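Local coordinates for protein TRNA threonylcarbamoyladenosine dehydratase (Escherichia coli, PDB 4D79) that catalyses the ATP-dependent dehydration of threonylcarbamoyladenosine at position 37 of tRNAs to its cyclic form, and can also accept sulfur from a cysteine desulfurase in vitro, at residues B[31-42]-B[118-129]; B[54-63]-B[99-109]. All coordinates share one frame; numbering follows the deposited sequence.

Interaction 1: residues B[31-42]-B[118-129]; sequences AHICVVGIGGVG and MSVGYSYVIDAI. With ATP (adenosine-5'-triphosphate), chain K.
The Rossmann-type nucleotide-binding core of this ThiF-family enzyme is built round parallel strands 32-36 and 124-127, where Cys34 and Val36 pair with Val125 and Asp127 and a glycine-rich turn follows the first strand. Backbone bonds alternate in direction, among them a nearly straight one from Ile126 N to Cys34 O (2.8 Å, 177°). Where the strands begin, the hydroxyl of Ser123 takes over a backbone role: OG accepts from His32 N at 2.9 Å. Tyr122 lies flat against Cys34, whose CB stands 3.4 Å from the ring centroid, almost on its normal, with SG over the same face. The edge of that tyrosine, led by CE1, meets the face of His32 with the planes at 84°, a T-shaped pair. At the nucleotide end Val36 CG1 packs tightly on Ile129 CD1 (3.5 Å) and also touches adenine C2. Gly40 N donates to ATP O2A at 2.7 Å, and a side chain on Gly39 or Gly40 would collide with the nucleotide. One water joins Gly39 N, Gly42 N and Ala128 O, tying the turn to the neighbouring strand. Backbone bonds and apolar packing together join the strands, while the side-chain-free turn brings the amide of Gly40 to the alpha-phosphate.

Interaction 2: residues B[54-63]-B[99-109]; sequences IGAITLIDMD and ECRVTVVDDFV. With ATP (adenosine-5'-triphosphate), chain K.
With CG anti to the carbonyl carbon (chi1 -66°), Phe108 brings its ring between Met62 and the adenine, while Asp61 turns CG anti to its N (chi1 -154°), toward the ribose hydroxyls. Met62 SD lies oblique to the Phe108 ring, 3.8 Å from its centroid, a Met-aromatic contact, and CD1 of the same phenylalanine touches adenine C5 at 3.4 Å. Replacing Phe108 by an alanine would probably strip Met62 of its aromatic partner and open a gap beside the adenine. The Asp61 carboxylate sits astride the ribose: OD1 accepts from ATP O2' at 2.6 Å and OD2 from O3' at 2.7 Å. OD1 also receives Asp63 N from above the carboxylate plane, closing an Asx turn that holds the group in place. Val109 reads the base through its backbone, N donating to ATP N1 (2.9 Å) and O accepting from N6. Behind this site, strands 56-60 and 101-105 run parallel, joined by regular backbone bonds from Gly55 to Val105 and a longer last one, Asp61 N to Val105 O (3.2 Å). Ile60 and Val105 lie side by side, CG1 to CB 3.7 Å, and Ala56 CB sits over one face of the Arg101 guanidinium. Helix 85-96 packs on Val102 and Val104, on the other face of the sheet from Arg101. The loops that follow the two strands divide the work: an acidic side chain grips both ribose hydroxyls, while a backbone amide and carbonyl match the hydrogen-bonding pattern of adenine.

How the interactions relate
Both contacts are parallel strand pairs of one sheet, and strands 32-36 and 56-60 are neighbours in it, so interaction 2 continues outward what interaction 1 begins at the centre. Interaction 1 is almost wholly buried; interaction 2 reaches strand 101-105, outermost within the chain, and carries more polar and exposed side chains. Besides the backbone bonds between strands 32-36 and 56-60, two bonds that use side chains probably join them: His32 NE2 with Thr58 OG1 (2.6 Å) at the start of strand 32-36, and Ile38 N with Asp61 OD2 (2.8 Å) beside the nucleotide. Both meet ATP, interaction 1 through apolar packing on the base and a phosphate-binding amide, interaction 2 through hydrogen bonds to ribose and adenine.

Interaction 1: residues B[31-42]-B[118-129]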
loop_
_atom_site.group_PDB
_atom_site.type_symbol
_atom_site.label_atom_id
_atom_site.label_comp_id
_atom_site.label_asym_id
_atom_site.label_seq_id
_atom_site.Cartn_x
_atom_site.Cartn_y
_atom_site.Cartn_z
ATOM N N ALA B 31 0.104 -16.956 -14.693
ATOM C CA ALA B 31 1.257 -16.070 -14.826
ATOM C C ALA B 31 2.352 -16.456 -13.854
ATOM O O ALA B 31 2.111 -17.029 -12.792
ATOM C CB ALA B 31 0.867 -14.613 -14.602
ATOM N N HIS B 32 3.573 -16.138 -14.235
ATOM C CA HIS B 32 4.728 -16.319 -13.371
ATOM C C HIS B 32 5.442 -14.977 -13.352
ATOM O O HIS B 32 6.003 -14.560 -14.374
ATOM C CB HIS B 32 5.648 -17.449 -13.873
ATOM C CG HIS B 32 6.715 -17.815 -12.886
ATOM N ND1 HIS B 32 7.608 -18.854 -13.084
ATOM C CD2 HIS B 32 7.038 -17.262 -11.688
ATOM C CE1 HIS B 32 8.423 -18.931 -12.043
ATOM N NE2 HIS B 32 8.091 -17.979 -11.175
ATOM N N ILE B 33 5.416 -14.296 -12.204
ATOM C CA ILE B 33 6.005 -12.966 -12.078
ATOM C C ILE B 33 7.165 -13.014 -11.094
ATOM O O ILE B 33 7.109 -13.696 -10.067
ATOM C CB ILE B 33 4.938 -11.925 -11.689
ATOM C CG1 ILE B 33 3.963 -11.806 -12.863
ATOM C CG2 ILE B 33 5.588 -10.563 -11.339
ATOM C CD1 ILE B 33 2.854 -10.824 -12.684
ATOM N N CYS B 34 8.243 -12.342 -11.467
ATOM C CA CYS B 34 9.469 -12.286 -10.694
ATOM C C CYS B 34 9.558 -10.920 -10.040
ATOM O O CYS B 34 9.429 -9.899 -10.722
ATOM C CB CYS B 34 10.670 -12.534 -11.618
ATOM S SG CYS B 34 12.245 -12.581 -10.776
ATOM N N VAL B 35 9.769 -10.901 -8.728
ATOM C CA VAL B 35 10.044 -9.668 -7.985
ATOM C C VAL B 35 11.503 -9.713 -7.568
ATOM O O VAL B 35 11.945 -10.652 -6.893
ATOM C CB VAL B 35 9.122 -9.488 -6.773
ATOM C CG1 VAL B 35 9.380 -8.164 -6.127
ATOM C CG2 VAL B 35 7.682 -9.610 -7.226
ATOM N N VAL B 36 12.263 -8.729 -8.016
ATOM C CA VAL B 36 13.687 -8.658 -7.710
ATOM C C VAL B 36 13.862 -7.557 -6.677
ATOM O O VAL B 36 13.635 -6.374 -6.962
ATOM C CB VAL B 36 14.568 -8.395 -8.941
ATOM C CG1 VAL B 36 16.029 -8.537 -8.556
ATOM C CG2 VAL B 36 14.259 -9.331 -10.080
ATOM N N GLY B 37 14.301 -7.946 -5.494
ATOM C CA GLY B 37 14.402 -7.008 -4.389
ATOM C C GLY B 37 13.140 -7.014 -3.539
ATOM O O GLY B 37 12.104 -6.505 -3.957
ATOM N N ILE B 38 13.222 -7.581 -2.340
ATOM C CA ILE B 38 12.066 -7.765 -1.467
ATOM C C ILE B 38 12.175 -6.770 -0.302
ATOM O O ILE B 38 12.074 -7.133 0.881
ATOM C CB ILE B 38 11.988 -9.239 -1.011
ATOM C CG1 ILE B 38 12.096 -10.182 -2.215
ATOM C CG2 ILE B 38 10.692 -9.531 -0.270
ATOM C CD1 ILE B 38 11.089 -9.892 -3.304
ATOM N N GLY B 39 12.298 -5.490 -0.630
ATOM C CA GLY B 39 12.458 -4.473 0.397
ATOM C C GLY B 39 11.273 -3.535 0.527
ATOM O O GLY B 39 10.104 -3.959 0.522
ATOM N N GLY B 40 11.590 -2.244 0.649
ATOM C CA GLY B 40 10.580 -1.238 0.919
ATOM C C GLY B 40 9.530 -1.162 -0.167
ATOM O O GLY B 40 8.362 -0.864 0.108
ATOM N N VAL B 41 9.916 -1.472 -1.398
ATOM C CA VAL B 41 8.984 -1.534 -2.527
ATOM C C VAL B 41 8.590 -2.970 -2.847
ATOM O O VAL B 41 7.402 -3.288 -2.974
ATOM C CB VAL B 41 9.592 -0.829 -3.758
ATOM C CG1 VAL B 41 8.735 -1.037 -4.971
ATOM C CG2 VAL B 41 9.734 0.616 -3.492
ATOM N N GLY B 42 9.572 -3.862 -2.969
ATOM C CA GLY B 42 9.298 -5.189 -3.502
ATOM C C GLY B 42 8.492 -6.088 -2.570
ATOM O O GLY B 42 7.777 -6.977 -3.043
ATOM N N MET B 118 16.851 -14.997 -15.446
ATOM C CA MET B 118 15.722 -14.589 -16.268
ATOM C C MET B 118 15.326 -15.674 -17.269
ATOM O O MET B 118 14.342 -15.497 -17.995
ATOM C CB MET B 118 16.050 -13.286 -16.999
ATOM C CG MET B 118 16.183 -12.094 -16.080
ATOM S SD MET B 118 14.697 -11.723 -15.112
ATOM C CE MET B 118 15.308 -11.999 -13.462
ATOM N N SER B 119 15.993 -16.838 -17.239
ATOM C CA SER B 119 15.808 -17.882 -18.243
ATOM C C SER B 119 14.526 -18.673 -18.037
ATOM O O SER B 119 14.150 -19.445 -18.920
ATOM C CB SER B 119 17.002 -18.873 -18.213
ATOM O OG SER B 119 18.231 -18.208 -18.401
ATOM N N VAL B 120 13.819 -18.463 -16.927
ATOM C CA VAL B 120 12.599 -19.209 -16.663
ATOM C C VAL B 120 11.450 -18.786 -17.564
ATOM O O VAL B 120 10.528 -19.579 -17.783
ATOM C CB VAL B 120 12.200 -19.018 -15.181
ATOM C CG1 VAL B 120 10.853 -19.677 -14.863
ATOM C CG2 VAL B 120 13.291 -19.536 -14.259
ATOM N N GLY B 121 11.488 -17.581 -18.130
ATOM C CA GLY B 121 10.372 -17.153 -18.954
ATOM C C GLY B 121 9.253 -16.534 -18.133
ATOM O O GLY B 121 8.161 -17.090 -18.014
ATOM N N TYR B 122 9.519 -15.387 -17.543
ATOM C CA TYR B 122 8.520 -14.731 -16.698
ATOM C C TYR B 122 7.477 -14.013 -17.534
ATOM O O TYR B 122 7.800 -13.423 -18.568
ATOM C CB TYR B 122 9.203 -13.745 -15.770
ATOM C CG TYR B 122 10.134 -14.430 -14.812
ATOM C CD1 TYR B 122 9.650 -15.309 -13.855
ATOM C CD2 TYR B 122 11.490 -14.188 -14.850
ATOM C CE1 TYR B 122 10.494 -15.953 -12.992
ATOM C CE2 TYR B 122 12.348 -14.819 -13.973
ATOM C CZ TYR B 122 11.852 -15.695 -13.055
ATOM O OH TYR B 122 12.713 -16.317 -12.189
ATOM N N SER B 123 6.230 -14.025 -17.050
ATOM C CA SER B 123 5.201 -13.142 -17.596
ATOM C C SER B 123 5.536 -11.668 -17.387
ATOM O O SER B 123 5.133 -10.823 -18.188
ATOM C CB SER B 123 3.847 -13.416 -16.943
ATOM O OG SER B 123 3.575 -14.796 -16.858
ATOM N N TYR B 124 6.211 -11.336 -16.293
ATOM C CA TYR B 124 6.554 -9.962 -15.969
ATOM C C TYR B 124 7.674 -9.989 -14.944
ATOM O O TYR B 124 7.726 -10.876 -14.092
ATOM C CB TYR B 124 5.354 -9.167 -15.389
ATOM C CG TYR B 124 5.100 -7.869 -16.141
ATOM C CD1 TYR B 124 5.831 -6.702 -15.854
ATOM C CD2 TYR B 124 4.154 -7.812 -17.131
ATOM C CE1 TYR B 124 5.600 -5.535 -16.567
ATOM C CE2 TYR B 124 3.930 -6.675 -17.847
ATOM C CZ TYR B 124 4.637 -5.529 -17.547
ATOM O OH TYR B 124 4.398 -4.426 -18.312
ATOM N N VAL B 125 8.521 -8.967 -14.982
ATOM C CA VAL B 125 9.546 -8.747 -13.966
ATOM C C VAL B 125 9.274 -7.406 -13.286
ATOM O O VAL B 125 9.095 -6.389 -13.955
ATOM C CB VAL B 125 10.966 -8.787 -14.568
ATOM C CG1 VAL B 125 12.021 -8.509 -13.492
ATOM C CG2 VAL B 125 11.226 -10.172 -15.221
ATOM N N ILE B 126 9.247 -7.409 -11.965
ATOM C CA ILE B 126 9.102 -6.200 -11.162
ATOM C C ILE B 126 10.456 -5.923 -10.509
ATOM O O ILE B 126 10.968 -6.709 -9.693
ATOM C CB ILE B 126 7.976 -6.324 -10.128
ATOM C CG1 ILE B 126 6.633 -6.544 -10.842
ATOM C CG2 ILE B 126 7.932 -5.073 -9.239
ATOM C CD1 ILE B 126 5.491 -6.717 -9.944
ATOM N N ASP B 127 11.072 -4.848 -10.932
ATOM C CA ASP B 127 12.408 -4.505 -10.484
ATOM C C ASP B 127 12.291 -3.543 -9.315
ATOM O O ASP B 127 11.921 -2.375 -9.493
ATOM C CB ASP B 127 13.227 -3.898 -11.604
ATOM C CG ASP B 127 14.387 -3.114 -11.081
ATOM O OD1 ASP B 127 14.954 -3.566 -10.074
ATOM O OD2 ASP B 127 14.750 -2.079 -11.667
ATOM N N ALA B 128 12.635 -4.032 -8.128
ATOM C CA ALA B 128 12.574 -3.256 -6.891
ATOM C C ALA B 128 13.942 -3.229 -6.224
ATOM O O ALA B 128 14.059 -3.243 -4.990
ATOM C CB ALA B 128 11.505 -3.825 -5.964
ATOM N N ILE B 129 14.979 -3.200 -7.046
ATOM C CA ILE B 129 16.358 -3.135 -6.591
ATOM C C ILE B 129 16.674 -1.691 -6.226
ATOM O O ILE B 129 16.342 -0.756 -6.967
ATOM C CB ILE B 129 17.306 -3.651 -7.700
ATOM C CG1 ILE B 129 17.088 -5.149 -7.986
ATOM C CG2 ILE B 129 18.750 -3.418 -7.348
ATOM C CD1 ILE B 129 17.731 -5.611 -9.299
HETATM P PG ATP K . 18.988 -1.279 4.231
HETATM O O1G ATP K . 19.067 -0.275 5.355
HETATM O O2G ATP K . 19.052 -2.721 4.675
HETATM O O3G ATP K . 19.840 -0.927 3.035
HETATM P PB ATP K . 16.889 -1.888 2.419
HETATM O O1B ATP K . 17.899 -1.848 1.294
HETATM O O2B ATP K . 16.220 -3.182 2.849
HETATM O O3B ATP K . 17.477 -1.117 3.706
HETATM P PA ATP K . 14.996 -0.805 0.636
HETATM O O1A ATP K . 15.851 0.136 -0.206
HETATM O O2A ATP K . 13.568 -0.428 0.926
HETATM O O3A ATP K . 15.703 -0.868 2.071
HETATM O "O5'" ATP K . 15.054 -2.323 0.057
HETATM C "C5'" ATP K . 15.784 -2.718 -1.121
HETATM C "C4'" ATP K . 15.866 -4.229 -1.378
HETATM O "O4'" ATP K . 16.408 -4.557 -2.697
HETATM C "C3'" ATP K . 16.762 -4.939 -0.370
HETATM O "O3'" ATP K . 16.069 -6.001 0.306
HETATM C "C2'" ATP K . 17.894 -5.498 -1.211
HETATM O "O2'" ATP K . 18.428 -6.698 -0.671
HETATM C "C1'" ATP K . 17.272 -5.719 -2.579
HETATM N N9 ATP K . 18.330 -5.920 -3.619
HETATM C C8 ATP K . 19.378 -5.072 -3.781
HETATM N N7 ATP K . 20.217 -5.472 -4.773
HETATM C C5 ATP K . 19.712 -6.608 -5.260
HETATM C C6 ATP K . 20.123 -7.518 -6.335
HETATM N N6 ATP K . 21.242 -7.256 -7.014
HETATM N N1 ATP K . 19.390 -8.603 -6.592
HETATM C C2 ATP K . 18.274 -8.876 -5.877
HETATM N N3 ATP K . 17.835 -8.083 -4.874
HETATM C C4 ATP K . 18.485 -6.931 -4.513
HETATM O O HOH W 1 12.459 -3.569 -2.643
#

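Interaction 2: residues B[54-63]-B[99-109]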
loop_
_atom_site.group_PDB
_atom_site.type_symbol
_atom_site.label_atom_id
_atom_site.label_comp_id
_atom_site.label_asym_id
_atom_site.label_seq_id
_atom_site.Cartn_x
_atom_site.Cartn_y
_atom_site.Cartn_z
ATOM N N ILE B 54 -2.061 -14.199 -8.581
ATOM C CA ILE B 54 -0.926 -14.602 -9.422
ATOM C C ILE B 54 -0.474 -16.005 -9.029
ATOM O O ILE B 54 -0.232 -16.297 -7.856
ATOM C CB ILE B 54 0.208 -13.570 -9.319
ATOM C CG1 ILE B 54 -0.251 -12.231 -9.912
ATOM C CG2 ILE B 54 1.433 -14.054 -10.003
ATOM C CD1 ILE B 54 -0.435 -12.232 -11.428
ATOM N N GLY B 55 -0.360 -16.892 -10.020
ATOM C CA GLY B 55 -0.233 -18.316 -9.722
ATOM C C GLY B 55 1.158 -18.797 -9.417
ATOM O O GLY B 55 1.314 -19.836 -8.759
ATOM N N ALA B 56 2.171 -18.051 -9.840
ATOM C CA ALA B 56 3.556 -18.402 -9.577
ATOM C C ALA B 56 4.322 -17.110 -9.374
ATOM O O ALA B 56 4.169 -16.151 -10.141
ATOM C CB ALA B 56 4.202 -19.213 -10.705
ATOM N N ILE B 57 5.119 -17.077 -8.330
ATOM C CA ILE B 57 5.878 -15.896 -7.979
ATOM C C ILE B 57 7.293 -16.342 -7.667
ATOM O O ILE B 57 7.492 -17.276 -6.884
ATOM C CB ILE B 57 5.253 -15.151 -6.770
ATOM C CG1 ILE B 57 3.849 -14.654 -7.132
ATOM C CG2 ILE B 57 6.128 -13.987 -6.333
ATOM C CD1 ILE B 57 3.028 -14.173 -5.917
ATOM N N THR B 58 8.276 -15.662 -8.252
ATOM C CA THR B 58 9.669 -15.818 -7.862
ATOM C C THR B 58 10.145 -14.568 -7.119
ATOM O O THR B 58 9.847 -13.432 -7.514
ATOM C CB THR B 58 10.557 -16.088 -9.087
ATOM O OG1 THR B 58 10.170 -17.338 -9.690
ATOM C CG2 THR B 58 12.059 -16.116 -8.699
ATOM N N LEU B 59 10.862 -14.787 -6.014
ATOM C CA LEU B 59 11.395 -13.722 -5.178
ATOM C C LEU B 59 12.909 -13.826 -5.190
ATOM O O LEU B 59 13.460 -14.865 -4.814
ATOM C CB LEU B 59 10.889 -13.836 -3.736
ATOM C CG LEU B 59 9.388 -13.933 -3.545
ATOM C CD1 LEU B 59 9.004 -14.064 -2.065
ATOM C CD2 LEU B 59 8.700 -12.747 -4.178
ATOM N N ILE B 60 13.582 -12.748 -5.581
ATOM C CA ILE B 60 15.049 -12.740 -5.646
ATOM C C ILE B 60 15.585 -11.679 -4.692
ATOM O O ILE B 60 15.406 -10.479 -4.919
ATOM C CB ILE B 60 15.578 -12.508 -7.068
ATOM C CG1 ILE B 60 14.884 -13.453 -8.034
ATOM C CG2 ILE B 60 17.120 -12.712 -7.075
ATOM C CD1 ILE B 60 15.494 -13.503 -9.437
ATOM N N ASP B 61 16.298 -12.131 -3.663
ATOM C CA ASP B 61 16.951 -11.276 -2.674
ATOM C C ASP B 61 17.840 -12.181 -1.828
ATOM O O ASP B 61 17.466 -13.315 -1.554
ATOM C CB ASP B 61 15.917 -10.564 -1.787
ATOM C CG ASP B 61 16.421 -9.257 -1.189
ATOM O OD1 ASP B 61 17.608 -9.156 -0.811
ATOM O OD2 ASP B 61 15.605 -8.318 -1.094
ATOM N N MET B 62 18.993 -11.675 -1.368
ATOM C CA MET B 62 19.737 -12.457 -0.376
ATOM C C MET B 62 19.892 -11.718 0.941
ATOM O O MET B 62 20.643 -12.179 1.817
ATOM C CB MET B 62 21.100 -12.932 -0.919
ATOM C CG MET B 62 22.153 -11.915 -1.175
ATOM S SD MET B 62 23.647 -12.658 -1.893
ATOM C CE MET B 62 23.833 -14.147 -0.919
ATOM N N ASP B 63 19.165 -10.623 1.148
ATOM C CA ASP B 63 19.337 -9.880 2.391
ATOM C C ASP B 63 18.447 -10.458 3.488
ATOM O O ASP B 63 17.498 -11.210 3.231
ATOM C CB ASP B 63 19.033 -8.395 2.182
ATOM C CG ASP B 63 19.613 -7.515 3.282
ATOM O OD1 ASP B 63 20.477 -7.991 4.056
ATOM O OD2 ASP B 63 19.200 -6.339 3.375
ATOM N N GLU B 99 -1.920 -22.490 -2.820
ATOM C CA GLU B 99 -1.791 -23.062 -4.148
ATOM C C GLU B 99 -0.886 -22.238 -5.062
ATOM O O GLU B 99 -0.643 -22.641 -6.212
ATOM C CB GLU B 99 -3.182 -23.215 -4.779
ATOM C CG GLU B 99 -4.020 -24.240 -4.025
ATOM C CD GLU B 99 -5.376 -24.485 -4.654
ATOM O OE1 GLU B 99 -6.221 -23.585 -4.565
ATOM O OE2 GLU B 99 -5.600 -25.574 -5.222
ATOM N N CYS B 100 -0.349 -21.132 -4.568
ATOM C CA CYS B 100 0.611 -20.349 -5.346
ATOM C C CYS B 100 1.958 -21.075 -5.378
ATOM O O CYS B 100 2.431 -21.583 -4.362
ATOM C CB CYS B 100 0.772 -18.958 -4.743
ATOM S SG CYS B 100 1.956 -17.877 -5.643
ATOM N N ARG B 101 2.580 -21.140 -6.546
ATOM C CA ARG B 101 3.907 -21.759 -6.667
ATOM C C ARG B 101 4.971 -20.687 -6.448
ATOM O O ARG B 101 5.176 -19.822 -7.298
ATOM C CB ARG B 101 4.069 -22.453 -8.020
ATOM C CG ARG B 101 5.455 -22.999 -8.303
ATOM C CD ARG B 101 5.441 -23.951 -9.525
ATOM N NE ARG B 101 5.099 -23.253 -10.765
ATOM C CZ ARG B 101 5.951 -22.536 -11.494
ATOM N NH1 ARG B 101 7.215 -22.399 -11.117
ATOM N NH2 ARG B 101 5.534 -21.945 -12.606
ATOM N N VAL B 102 5.640 -20.738 -5.308
ATOM C CA VAL B 102 6.583 -19.709 -4.903
ATOM C C VAL B 102 8.004 -20.239 -5.010
ATOM O O VAL B 102 8.326 -21.281 -4.442
ATOM C CB VAL B 102 6.323 -19.232 -3.471
ATOM C CG1 VAL B 102 7.231 -18.063 -3.177
ATOM C CG2 VAL B 102 4.879 -18.849 -3.304
ATOM N N THR B 103 8.858 -19.487 -5.678
ATOM C CA THR B 103 10.268 -19.854 -5.822
ATOM C C THR B 103 11.099 -18.770 -5.161
ATOM O O THR B 103 10.846 -17.576 -5.362
ATOM C CB THR B 103 10.649 -20.003 -7.292
ATOM O OG1 THR B 103 9.791 -20.972 -7.905
ATOM C CG2 THR B 103 12.164 -20.405 -7.455
ATOM N N VAL B 104 12.068 -19.186 -4.349
ATOM C CA VAL B 104 13.017 -18.280 -3.712
ATOM C C VAL B 104 14.351 -18.460 -4.401
ATOM O O VAL B 104 14.838 -19.586 -4.512
ATOM C CB VAL B 104 13.142 -18.564 -2.203
ATOM C CG1 VAL B 104 14.313 -17.829 -1.587
ATOM C CG2 VAL B 104 11.831 -18.209 -1.508
ATOM N N VAL B 105 14.918 -17.353 -4.870
ATOM C CA VAL B 105 16.301 -17.253 -5.321
ATOM C C VAL B 105 17.066 -16.455 -4.271
ATOM O O VAL B 105 16.911 -15.226 -4.159
ATOM C CB VAL B 105 16.391 -16.585 -6.692
ATOM C CG1 VAL B 105 17.872 -16.454 -7.155
ATOM C CG2 VAL B 105 15.602 -17.382 -7.691
ATOM N N ASP B 106 17.886 -17.149 -3.491
ATOM C CA ASP B 106 18.622 -16.528 -2.394
ATOM C C ASP B 106 19.949 -16.003 -2.946
ATOM O O ASP B 106 21.015 -16.580 -2.744
ATOM C CB ASP B 106 18.834 -17.538 -1.274
ATOM C CG ASP B 106 19.537 -16.946 -0.077
ATOM O OD1 ASP B 106 19.578 -15.706 0.033
ATOM O OD2 ASP B 106 20.071 -17.722 0.744
ATOM N N ASP B 107 19.873 -14.876 -3.653
ATOM C CA ASP B 107 21.006 -14.344 -4.403
ATOM C C ASP B 107 20.678 -12.914 -4.805
ATOM O O ASP B 107 19.536 -12.464 -4.682
ATOM C CB ASP B 107 21.293 -15.207 -5.642
ATOM C CG ASP B 107 22.730 -15.075 -6.161
ATOM O OD1 ASP B 107 23.546 -14.312 -5.603
ATOM O OD2 ASP B 107 23.046 -15.758 -7.152
ATOM N N PHE B 108 21.701 -12.213 -5.283
ATOM C CA PHE B 108 21.582 -10.914 -5.924
ATOM C C PHE B 108 21.815 -11.060 -7.429
ATOM O O PHE B 108 22.623 -11.873 -7.868
ATOM C CB PHE B 108 22.618 -9.915 -5.379
ATOM C CG PHE B 108 22.427 -9.528 -3.936
ATOM C CD1 PHE B 108 21.191 -9.102 -3.453
ATOM C CD2 PHE B 108 23.510 -9.557 -3.066
ATOM C CE1 PHE B 108 21.045 -8.729 -2.116
ATOM C CE2 PHE B 108 23.371 -9.184 -1.738
ATOM C CZ PHE B 108 22.140 -8.773 -1.263
ATOM N N VAL B 109 21.116 -10.242 -8.213
ATOM C CA VAL B 109 21.308 -10.239 -9.653
ATOM C C VAL B 109 22.627 -9.554 -9.990
ATOM O O VAL B 109 23.003 -8.553 -9.370
ATOM C CB VAL B 109 20.120 -9.559 -10.348
ATOM C CG1 VAL B 109 20.432 -9.230 -11.801
ATOM C CG2 VAL B 109 18.893 -10.459 -10.261
HETATM P PG ATP K . 18.988 -1.279 4.231
HETATM O O1G ATP K . 19.067 -0.275 5.355
HETATM O O2G ATP K . 19.052 -2.721 4.675
HETATM O O3G ATP K . 19.840 -0.927 3.035
HETATM P PB ATP K . 16.889 -1.888 2.419
HETATM O O1B ATP K . 17.899 -1.848 1.294
HETATM O O2B ATP K . 16.220 -3.182 2.849
HETATM O O3B ATP K . 17.477 -1.117 3.706
HETATM P PA ATP K . 14.996 -0.805 0.636
HETATM O O1A ATP K . 15.851 0.136 -0.206
HETATM O O2A ATP K . 13.568 -0.428 0.926
HETATM O O3A ATP K . 15.703 -0.868 2.071
HETATM O "O5'" ATP K . 15.054 -2.323 0.057
HETATM C "C5'" ATP K . 15.784 -2.718 -1.121
HETATM C "C4'" ATP K . 15.866 -4.229 -1.378
HETATM O "O4'" ATP K . 16.408 -4.557 -2.697
HETATM C "C3'" ATP K . 16.762 -4.939 -0.370
HETATM O "O3'" ATP K . 16.069 -6.001 0.306
HETATM C "C2'" ATP K . 17.894 -5.498 -1.211
HETATM O "O2'" ATP K . 18.428 -6.698 -0.671
HETATM C "C1'" ATP K . 17.272 -5.719 -2.579
HETATM N N9 ATP K . 18.330 -5.920 -3.619
HETATM C C8 ATP K . 19.378 -5.072 -3.781
HETATM N N7 ATP K . 20.217 -5.472 -4.773
HETATM C C5 ATP K . 19.712 -6.608 -5.260
HETATM C C6 ATP K . 20.123 -7.518 -6.335
HETATM N N6 ATP K . 21.242 -7.256 -7.014
HETATM N N1 ATP K . 19.390 -8.603 -6.592
HETATM C C2 ATP K . 18.274 -8.876 -5.877
HETATM N N3 ATP K . 17.835 -8.083 -4.874
HETATM C C4 ATP K . 18.485 -6.931 -4.513
HETATM O O HOH W 2 -0.031 -22.374 -8.764
#